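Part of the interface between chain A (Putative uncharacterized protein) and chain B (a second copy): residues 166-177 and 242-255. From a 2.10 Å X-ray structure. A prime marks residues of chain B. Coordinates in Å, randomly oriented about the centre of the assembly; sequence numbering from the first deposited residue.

Chain A (166-177) DNKYYEDYSKYT
Chain B 242-255: YADINYYLGSDLFA

Chain A leaves a strand at Asn167, makes a type I turn to Tyr170, and runs as a helix through Thr177. It faces helix 245-251 of chain B at 143° between N-to-C directions, broadly antiparallel but well splayed, with axes 10.2 Å apart at closest approach. Tyrosines supply more than half of the buried surface. In CA register, Asn167 pairs with Asp252′, Tyr169 with Tyr248′ and Tyr173 with Ile245′.

Tyr169, Tyr173 and Tyr176 all take chi1 m (-64°, -83°, -86°), with chi2 -73°, -62° and -88°. Tyr173 starts sideways, yet its ring carries OH to Asp252′ OD2, donating at 2.6 Å. Asn167, chi1 t, serves both chains: OD1 accepts from Tyr169 N (2.9 Å), while Asn167 ND2 donates to the same Asp252′ OD2 (3.0 Å). Asp252′, chi1 p, thus gathers two donors from chain A's stretch on OD2, which is also bonded elsewhere in the structure, while Asp252′ OD1 accepts from Phe254′ N (2.9 Å), capping the following turn.

Aliphatic carbons cover ring faces: CB of Ile245′ (t, t) lies over Tyr176, Tyr248′ CB over Tyr173, and CB of Asp172 (m) over Tyr248′. Tyr248′, also m (-54°), meets Tyr169 obliquely, Tyr169 CD1 to Tyr248′ CD1 3.4 Å, planes at 55°. A water bridges Tyr169 OH and Tyr247′ OH, 2.7 Å from each.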

ATOM      1  N   ASP A 166      -4.505  17.646  -2.986  1.00 26.40           N
ATOM      2  CA  ASP A 166      -3.830  16.657  -2.177  1.00 24.03           C
ATOM      3  C   ASP A 166      -2.404  16.535  -2.715  1.00 26.16           C
ATOM      4  O   ASP A 166      -2.095  17.093  -3.770  1.00 27.99           O
ATOM      5  CB  ASP A 166      -4.559  15.306  -2.243  1.00 21.70           C
ATOM      6  CG  ASP A 166      -4.239  14.405  -1.058  1.00 26.12           C
ATOM      7  OD1 ASP A 166      -3.369  14.752  -0.227  1.00 21.67           O
ATOM      8  OD2 ASP A 166      -4.861  13.330  -0.950  1.00 30.46           O
ATOM      9  N   ASN A 167      -1.542  15.853  -1.969  1.00 21.07           N
ATOM     10  CA  ASN A 167      -0.264  15.361  -2.470  1.00 20.54           C
ATOM     11  C   ASN A 167      -0.390  14.979  -3.949  1.00 24.25           C
ATOM     12  O   ASN A 167      -1.264  14.183  -4.311  1.00 20.43           O
ATOM     13  CB  ASN A 167       0.152  14.159  -1.619  1.00 19.69           C
ATOM     14  CG  ASN A 167       1.563  13.689  -1.887  1.00 21.75           C
ATOM     15  OD1 ASN A 167       2.034  13.674  -3.028  1.00 21.07           O
ATOM     16  ND2 ASN A 167       2.244  13.267  -0.828  1.00 20.69           N
ATOM     17  N   LYS A 168       0.442  15.564  -4.812  1.00 20.84           N
ATOM     18  CA  LYS A 168       0.315  15.331  -6.251  1.00 21.02           C
ATOM     19  C   LYS A 168       0.559  13.854  -6.647  1.00 21.29           C
ATOM     20  O   LYS A 168       0.190  13.418  -7.736  1.00 20.41           O
ATOM     21  CB  LYS A 168       1.255  16.255  -7.035  1.00 21.47           C
ATOM     22  CG  LYS A 168       2.718  15.810  -7.115  1.00 22.18           C
ATOM     23  CD  LYS A 168       3.475  16.723  -8.092  1.00 22.38           C
ATOM     24  CE  LYS A 168       4.936  16.356  -8.248  1.00 21.18           C
ATOM     25  NZ  LYS A 168       5.612  17.168  -9.300  1.00 21.79           N
ATOM     26  N   TYR A 169       1.156  13.089  -5.746  1.00 19.58           N
ATOM     27  CA  TYR A 169       1.347  11.659  -5.970  1.00 18.92           C
ATOM     28  C   TYR A 169       0.227  10.788  -5.400  1.00 22.73           C
ATOM     29  O   TYR A 169       0.421   9.600  -5.140  1.00 20.92           O
ATOM     30  CB  TYR A 169       2.670  11.244  -5.366  1.00 18.37           C
ATOM     31  CG  TYR A 169       3.846  11.900  -6.051  1.00 18.62           C
ATOM     32  CD1 TYR A 169       4.237  11.490  -7.318  1.00 27.52           C
ATOM     33  CD2 TYR A 169       4.547  12.935  -5.449  1.00 18.89           C
ATOM     34  CE1 TYR A 169       5.314  12.067  -7.963  1.00 25.32           C
ATOM     35  CE2 TYR A 169       5.644  13.523  -6.081  1.00 19.18           C
ATOM     36  CZ  TYR A 169       6.023  13.077  -7.336  1.00 23.09           C
ATOM     37  OH  TYR A 169       7.099  13.637  -7.992  1.00 19.51           O
ATOM     38  N   TYR A 170      -0.943  11.376  -5.197  1.00 21.64           N
ATOM     39  CA  TYR A 170      -2.067  10.643  -4.613  1.00 19.02           C
ATOM     40  C   TYR A 170      -2.325   9.312  -5.309  1.00 29.80           C
ATOM     41  O   TYR A 170      -2.507   8.281  -4.650  1.00 26.31           O
ATOM     42  CB  TYR A 170      -3.349  11.487  -4.660  1.00 19.79           C
ATOM     43  CG  TYR A 170      -4.565  10.700  -4.209  1.00 27.01           C
ATOM     44  CD1 TYR A 170      -5.293   9.920  -5.106  1.00 26.06           C
ATOM     45  CD2 TYR A 170      -4.967  10.709  -2.880  1.00 32.97           C
ATOM     46  CE1 TYR A 170      -6.386   9.169  -4.688  1.00 25.54           C
ATOM     47  CE2 TYR A 170      -6.072   9.968  -2.451  1.00 29.41           C
ATOM     48  CZ  TYR A 170      -6.776   9.201  -3.363  1.00 27.01           C
ATOM     49  OH  TYR A 170      -7.878   8.476  -2.959  1.00 31.26           O
ATOM     50  N   GLU A 171      -2.372   9.337  -6.643  1.00 27.65           N
ATOM     51  CA  GLU A 171      -2.734   8.144  -7.406  1.00 29.69           C
ATOM     52  C   GLU A 171      -1.655   7.077  -7.268  1.00 28.44           C
ATOM     53  O   GLU A 171      -1.957   5.887  -7.071  1.00 21.57           O
ATOM     54  CB  GLU A 171      -2.959   8.475  -8.886  1.00 35.80           C
ATOM     55  CG  GLU A 171      -4.145   9.386  -9.157  1.00 48.01           C
ATOM     56  CD  GLU A 171      -5.480   8.696  -8.935  1.00 63.13           C
ATOM     57  OE1 GLU A 171      -5.483   7.457  -8.759  1.00 66.98           O
ATOM     58  OE2 GLU A 171      -6.524   9.391  -8.935  1.00 65.10           O
ATOM     59  N   ASP A 172      -0.400   7.528  -7.337  1.00 18.05           N
ATOM     60  CA  ASP A 172       0.748   6.644  -7.215  1.00 22.97           C
ATOM     61  C   ASP A 172       0.791   5.971  -5.848  1.00 23.80           C
ATOM     62  O   ASP A 172       1.044   4.778  -5.753  1.00 21.50           O
ATOM     63  CB  ASP A 172       2.039   7.414  -7.456  1.00 25.53           C
ATOM     64  CG  ASP A 172       2.008   8.186  -8.763  1.00 32.23           C
ATOM     65  OD1 ASP A 172       2.179   7.561  -9.827  1.00 33.09           O
ATOM     66  OD2 ASP A 172       1.788   9.410  -8.727  1.00 35.61           O
ATOM     67  N   TYR A 173       0.551   6.735  -4.788  1.00 21.13           N
ATOM     68  CA  TYR A 173       0.531   6.137  -3.460  1.00 23.73           C
ATOM     69  C   TYR A 173      -0.636   5.156  -3.350  1.00 21.95           C
ATOM     70  O   TYR A 173      -0.495   4.081  -2.757  1.00 20.17           O
ATOM     71  CB  TYR A 173       0.409   7.201  -2.365  1.00 16.61           C
ATOM     72  CG  TYR A 173       1.697   7.875  -1.935  1.00 16.54           C
ATOM     73  CD1 TYR A 173       2.738   7.152  -1.370  1.00 16.02           C
ATOM     74  CD2 TYR A 173       1.843   9.248  -2.051  1.00 18.00           C
ATOM     75  CE1 TYR A 173       3.898   7.780  -0.950  1.00 16.30           C
ATOM     76  CE2 TYR A 173       2.994   9.893  -1.643  1.00 17.12           C
ATOM     77  CZ  TYR A 173       4.010   9.164  -1.092  1.00 16.61           C
ATOM     78  OH  TYR A 173       5.134   9.827  -0.689  1.00 16.74           O
ATOM     79  N   SER A 174      -1.782   5.529  -3.930  1.00 16.89           N
ATOM     80  CA  SER A 174      -2.991   4.738  -3.739  1.00 21.02           C
ATOM     81  C   SER A 174      -2.902   3.392  -4.434  1.00 19.69           C
ATOM     82  O   SER A 174      -3.572   2.442  -4.030  1.00 20.35           O
ATOM     83  CB  SER A 174      -4.227   5.509  -4.207  1.00 23.07           C
ATOM     84  OG  SER A 174      -4.447   6.590  -3.309  1.00 31.49           O
ATOM     85  N   LYS A 175      -2.065   3.289  -5.461  1.00 20.87           N
ATOM     86  CA  LYS A 175      -1.801   1.965  -6.023  1.00 20.20           C
ATOM     87  C   LYS A 175      -1.097   1.057  -4.998  1.00 25.78           C
ATOM     88  O   LYS A 175      -1.314  -0.167  -4.966  1.00 22.07           O
ATOM     89  CB  LYS A 175      -0.975   2.081  -7.301  1.00 20.34           C
ATOM     90  CG  LYS A 175      -1.776   2.696  -8.447  1.00 27.86           C
ATOM     91  CD  LYS A 175      -1.035   2.589  -9.776  1.00 32.31           C
ATOM     92  CE  LYS A 175      -1.405   3.731 -10.713  1.00 42.83           C
ATOM     93  NZ  LYS A 175      -0.223   4.611 -10.942  1.00 51.99           N
ATOM     94  N   TYR A 176      -0.255   1.656  -4.163  1.00 15.75           N
ATOM     95  CA  TYR A 176       0.396   0.918  -3.101  1.00 15.54           C
ATOM     96  C   TYR A 176      -0.606   0.563  -2.023  1.00 15.82           C
ATOM     97  O   TYR A 176      -0.579  -0.548  -1.525  1.00 25.86           O
ATOM     98  CB  TYR A 176       1.575   1.707  -2.506  1.00 22.48           C
ATOM     99  CG  TYR A 176       2.852   1.491  -3.284  1.00 22.75           C
ATOM    100  CD1 TYR A 176       3.701   0.443  -2.971  1.00 19.50           C
ATOM    101  CD2 TYR A 176       3.189   2.316  -4.366  1.00 30.70           C
ATOM    102  CE1 TYR A 176       4.869   0.217  -3.693  1.00 26.09           C
ATOM    103  CE2 TYR A 176       4.370   2.099  -5.104  1.00 30.49           C
ATOM    104  CZ  TYR A 176       5.199   1.039  -4.754  1.00 29.22           C
ATOM    105  OH  TYR A 176       6.368   0.798  -5.443  1.00 35.24           O
ATOM    106  N   THR A 177      -1.491   1.490  -1.666  1.00 15.24           N
ATOM    107  CA  THR A 177      -2.542   1.157  -0.700  1.00 17.97           C
ATOM    108  C   THR A 177      -3.318  -0.088  -1.165  1.00 23.02           C
ATOM    109  O   THR A 177      -3.439  -1.102  -0.436  1.00 17.73           O
ATOM    110  CB  THR A 177      -3.526   2.332  -0.512  1.00 20.48           C
ATOM    111  OG1 THR A 177      -2.785   3.532  -0.244  1.00 19.15           O
ATOM    112  CG2 THR A 177      -4.494   2.068   0.628  1.00 15.83           C
TER
ATOM    113  N   TYR B 242      12.482   0.804 -11.743  1.00 51.26           N
ATOM    114  CA  TYR B 242      12.003  -0.224 -10.839  1.00 49.92           C
ATOM    115  C   TYR B 242      10.979   0.398  -9.902  1.00 45.91           C
ATOM    116  O   TYR B 242      11.262   1.417  -9.281  1.00 49.52           O
ATOM    117  CB  TYR B 242      13.186  -0.816 -10.072  1.00 50.84           C
ATOM    118  CG  TYR B 242      12.856  -1.893  -9.068  1.00 58.32           C
ATOM    119  CD1 TYR B 242      12.746  -3.219  -9.457  1.00 65.49           C
ATOM    120  CD2 TYR B 242      12.700  -1.589  -7.722  1.00 57.54           C
ATOM    121  CE1 TYR B 242      12.470  -4.207  -8.538  1.00 67.40           C
ATOM    122  CE2 TYR B 242      12.426  -2.568  -6.797  1.00 58.42           C
ATOM    123  CZ  TYR B 242      12.312  -3.875  -7.209  1.00 63.66           C
ATOM    124  OH  TYR B 242      12.037  -4.857  -6.291  1.00 64.84           O
ATOM    125  N   ALA B 243       9.790  -0.194  -9.820  1.00 41.24           N
ATOM    126  CA  ALA B 243       8.706   0.372  -9.010  1.00 39.13           C
ATOM    127  C   ALA B 243       9.129   0.464  -7.551  1.00 39.93           C
ATOM    128  O   ALA B 243       9.619  -0.517  -6.979  1.00 37.71           O
ATOM    129  CB  ALA B 243       7.438  -0.457  -9.140  1.00 33.33           C
ATOM    130  N   ASP B 244       8.934   1.644  -6.957  1.00 38.19           N
ATOM    131  CA  ASP B 244       9.439   1.916  -5.616  1.00 31.61           C
ATOM    132  C   ASP B 244       8.667   3.054  -4.936  1.00 34.32           C
ATOM    133  O   ASP B 244       8.697   4.198  -5.391  1.00 29.10           O
ATOM    134  CB  ASP B 244      10.932   2.249  -5.704  1.00 28.80           C
ATOM    135  CG  ASP B 244      11.565   2.477  -4.360  1.00 38.48           C
ATOM    136  OD1 ASP B 244      12.528   3.280  -4.295  1.00 40.79           O
ATOM    137  OD2 ASP B 244      11.106   1.864  -3.375  1.00 38.13           O
ATOM    138  N   ILE B 245       7.973   2.732  -3.846  1.00 24.57           N
ATOM    139  CA  ILE B 245       7.228   3.721  -3.080  1.00 19.91           C
ATOM    140  C   ILE B 245       8.198   4.798  -2.542  1.00 18.99           C
ATOM    141  O   ILE B 245       7.832   5.979  -2.388  1.00 20.62           O
ATOM    142  CB  ILE B 245       6.433   3.044  -1.910  1.00 20.75           C
ATOM    143  CG1 ILE B 245       5.551   4.069  -1.181  1.00 24.20           C
ATOM    144  CG2 ILE B 245       7.379   2.413  -0.896  1.00 14.10           C
ATOM    145  CD1 ILE B 245       4.780   3.466  -0.019  1.00 21.85           C
ATOM    146  N   ASN B 246       9.447   4.402  -2.313  1.00 20.20           N
ATOM    147  CA  ASN B 246      10.481   5.344  -1.848  1.00 15.10           C
ATOM    148  C   ASN B 246      10.739   6.493  -2.836  1.00 15.62           C
ATOM    149  O   ASN B 246      11.201   7.564  -2.444  1.00 15.97           O
ATOM    150  CB  ASN B 246      11.784   4.609  -1.570  1.00 27.90           C
ATOM    151  CG  ASN B 246      11.684   3.682  -0.378  1.00 34.83           C
ATOM    152  OD1 ASN B 246      11.368   4.110   0.737  1.00 42.37           O
ATOM    153  ND2 ASN B 246      11.943   2.402  -0.607  1.00 24.31           N
ATOM    154  N   TYR B 247      10.445   6.272  -4.116  1.00 18.96           N
ATOM    155  CA  TYR B 247      10.544   7.361  -5.085  1.00 18.03           C
ATOM    156  C   TYR B 247       9.577   8.488  -4.712  1.00 16.59           C
ATOM    157  O   TYR B 247       9.933   9.684  -4.687  1.00 17.05           O
ATOM    158  CB  TYR B 247      10.252   6.880  -6.511  1.00 16.39           C
ATOM    159  CG  TYR B 247      10.194   8.029  -7.496  1.00 22.55           C
ATOM    160  CD1 TYR B 247      11.355   8.579  -8.027  1.00 19.12           C
ATOM    161  CD2 TYR B 247       8.981   8.586  -7.860  1.00 23.69           C
ATOM    162  CE1 TYR B 247      11.302   9.650  -8.916  1.00 17.96           C
ATOM    163  CE2 TYR B 247       8.913   9.649  -8.730  1.00 28.48           C
ATOM    164  CZ  TYR B 247      10.068  10.178  -9.260  1.00 27.10           C
ATOM    165  OH  TYR B 247       9.965  11.236 -10.129  1.00 28.56           O
ATOM    166  N   TYR B 248       8.359   8.097  -4.387  1.00 16.39           N
ATOM    167  CA  TYR B 248       7.337   9.064  -4.035  1.00 20.09           C
ATOM    168  C   TYR B 248       7.648   9.689  -2.677  1.00 18.31           C
ATOM    169  O   TYR B 248       7.463  10.898  -2.489  1.00 19.64           O
ATOM    170  CB  TYR B 248       5.957   8.386  -4.069  1.00 26.43           C
ATOM    171  CG  TYR B 248       5.761   7.738  -5.416  1.00 26.09           C
ATOM    172  CD1 TYR B 248       5.675   8.517  -6.550  1.00 27.69           C
ATOM    173  CD2 TYR B 248       5.746   6.360  -5.563  1.00 30.69           C
ATOM    174  CE1 TYR B 248       5.542   7.962  -7.791  1.00 32.46           C
ATOM    175  CE2 TYR B 248       5.602   5.781  -6.823  1.00 30.20           C
ATOM    176  CZ  TYR B 248       5.507   6.599  -7.930  1.00 30.71           C
ATOM    177  OH  TYR B 248       5.365   6.079  -9.199  1.00 36.95           O
ATOM    178  N   LEU B 249       8.168   8.887  -1.749  1.00 16.32           N
ATOM    179  CA  LEU B 249       8.544   9.423  -0.436  1.00 16.42           C
ATOM    180  C   LEU B 249       9.718  10.406  -0.514  1.00 18.49           C
ATOM    181  O   LEU B 249       9.903  11.252   0.381  1.00 17.23           O
ATOM    182  CB  LEU B 249       8.908   8.297   0.522  1.00 15.89           C
ATOM    183  CG  LEU B 249       7.774   7.366   0.923  1.00 15.49           C
ATOM    184  CD1 LEU B 249       8.378   6.160   1.657  1.00 15.35           C
ATOM    185  CD2 LEU B 249       6.833   8.126   1.824  1.00 15.76           C
ATOM    186  N   GLY B 250      10.529  10.287  -1.561  1.00 16.94           N
ATOM    187  CA  GLY B 250      11.632  11.219  -1.738  1.00 17.44           C
ATOM    188  C   GLY B 250      11.297  12.396  -2.636  1.00 20.83           C
ATOM    189  O   GLY B 250      12.107  13.340  -2.761  1.00 18.59           O
ATOM    190  N   SER B 251      10.123  12.335  -3.278  1.00 18.03           N
ATOM    191  CA  SER B 251       9.743  13.336  -4.280  1.00 18.64           C
ATOM    192  C   SER B 251       8.626  14.297  -3.866  1.00 22.74           C
ATOM    193  O   SER B 251       8.471  15.363  -4.476  1.00 19.72           O
ATOM    194  CB  SER B 251       9.315  12.639  -5.572  1.00 18.49           C
ATOM    195  OG  SER B 251      10.374  11.863  -6.112  1.00 24.84           O
ATOM    196  N   ASP B 252       7.830  13.924  -2.856  1.00 21.70           N
ATOM    197  CA  ASP B 252       6.679  14.748  -2.511  1.00 19.22           C
ATOM    198  C   ASP B 252       7.034  15.874  -1.544  1.00 20.29           C
ATOM    199  O   ASP B 252       8.178  16.005  -1.104  1.00 19.91           O
ATOM    200  CB  ASP B 252       5.509  13.907  -1.954  1.00 18.80           C
ATOM    201  CG  ASP B 252       5.754  13.331  -0.557  1.00 22.86           C
ATOM    202  OD1 ASP B 252       6.616  13.815   0.197  1.00 18.53           O
ATOM    203  OD2 ASP B 252       5.028  12.378  -0.197  1.00 17.91           O
ATOM    204  N   LEU B 253       6.025  16.651  -1.189  1.00 20.25           N
ATOM    205  CA  LEU B 253       6.236  17.905  -0.485  1.00 20.98           C
ATOM    206  C   LEU B 253       6.780  17.725   0.925  1.00 21.78           C
ATOM    207  O   LEU B 253       7.178  18.700   1.555  1.00 21.45           O
ATOM    208  CB  LEU B 253       4.942  18.714  -0.430  1.00 21.59           C
ATOM    209  CG  LEU B 253       3.742  18.256   0.407  1.00 21.39           C
ATOM    210  CD1 LEU B 253       2.725  19.418   0.495  1.00 22.30           C
ATOM    211  CD2 LEU B 253       3.066  17.026  -0.176  1.00 20.72           C
ATOM    212  N   PHE B 254       6.810  16.485   1.409  1.00 22.97           N
ATOM    213  CA  PHE B 254       7.261  16.217   2.776  1.00 19.89           C
ATOM    214  C   PHE B 254       8.687  15.684   2.844  1.00 23.01           C
ATOM    215  O   PHE B 254       9.239  15.491   3.929  1.00 22.85           O
ATOM    216  CB  PHE B 254       6.328  15.220   3.442  1.00 19.34           C
ATOM    217  CG  PHE B 254       4.897  15.671   3.474  1.00 19.68           C
ATOM    218  CD1 PHE B 254       4.537  16.848   4.129  1.00 20.47           C
ATOM    219  CD2 PHE B 254       3.915  14.926   2.864  1.00 19.31           C
ATOM    220  CE1 PHE B 254       3.223  17.258   4.164  1.00 25.78           C
ATOM    221  CE2 PHE B 254       2.593  15.336   2.904  1.00 21.91           C
ATOM    222  CZ  PHE B 254       2.251  16.501   3.553  1.00 26.14           C
ATOM    223  N   ALA B 255       9.274  15.442   1.682  1.00 19.59           N
ATOM    224  CA  ALA B 255      10.534  14.731   1.609  1.00 19.07           C
ATOM    225  C   ALA B 255      11.700  15.490   2.276  1.00 19.62           C
ATOM    226  O   ALA B 255      12.408  14.922   3.105  1.00 19.40           O
ATOM    227  CB  ALA B 255      10.865  14.419   0.170  1.00 18.92           C
TER
HETATM  228  O   HOH W   1       7.645  12.638 -10.475  1.00 24.69           O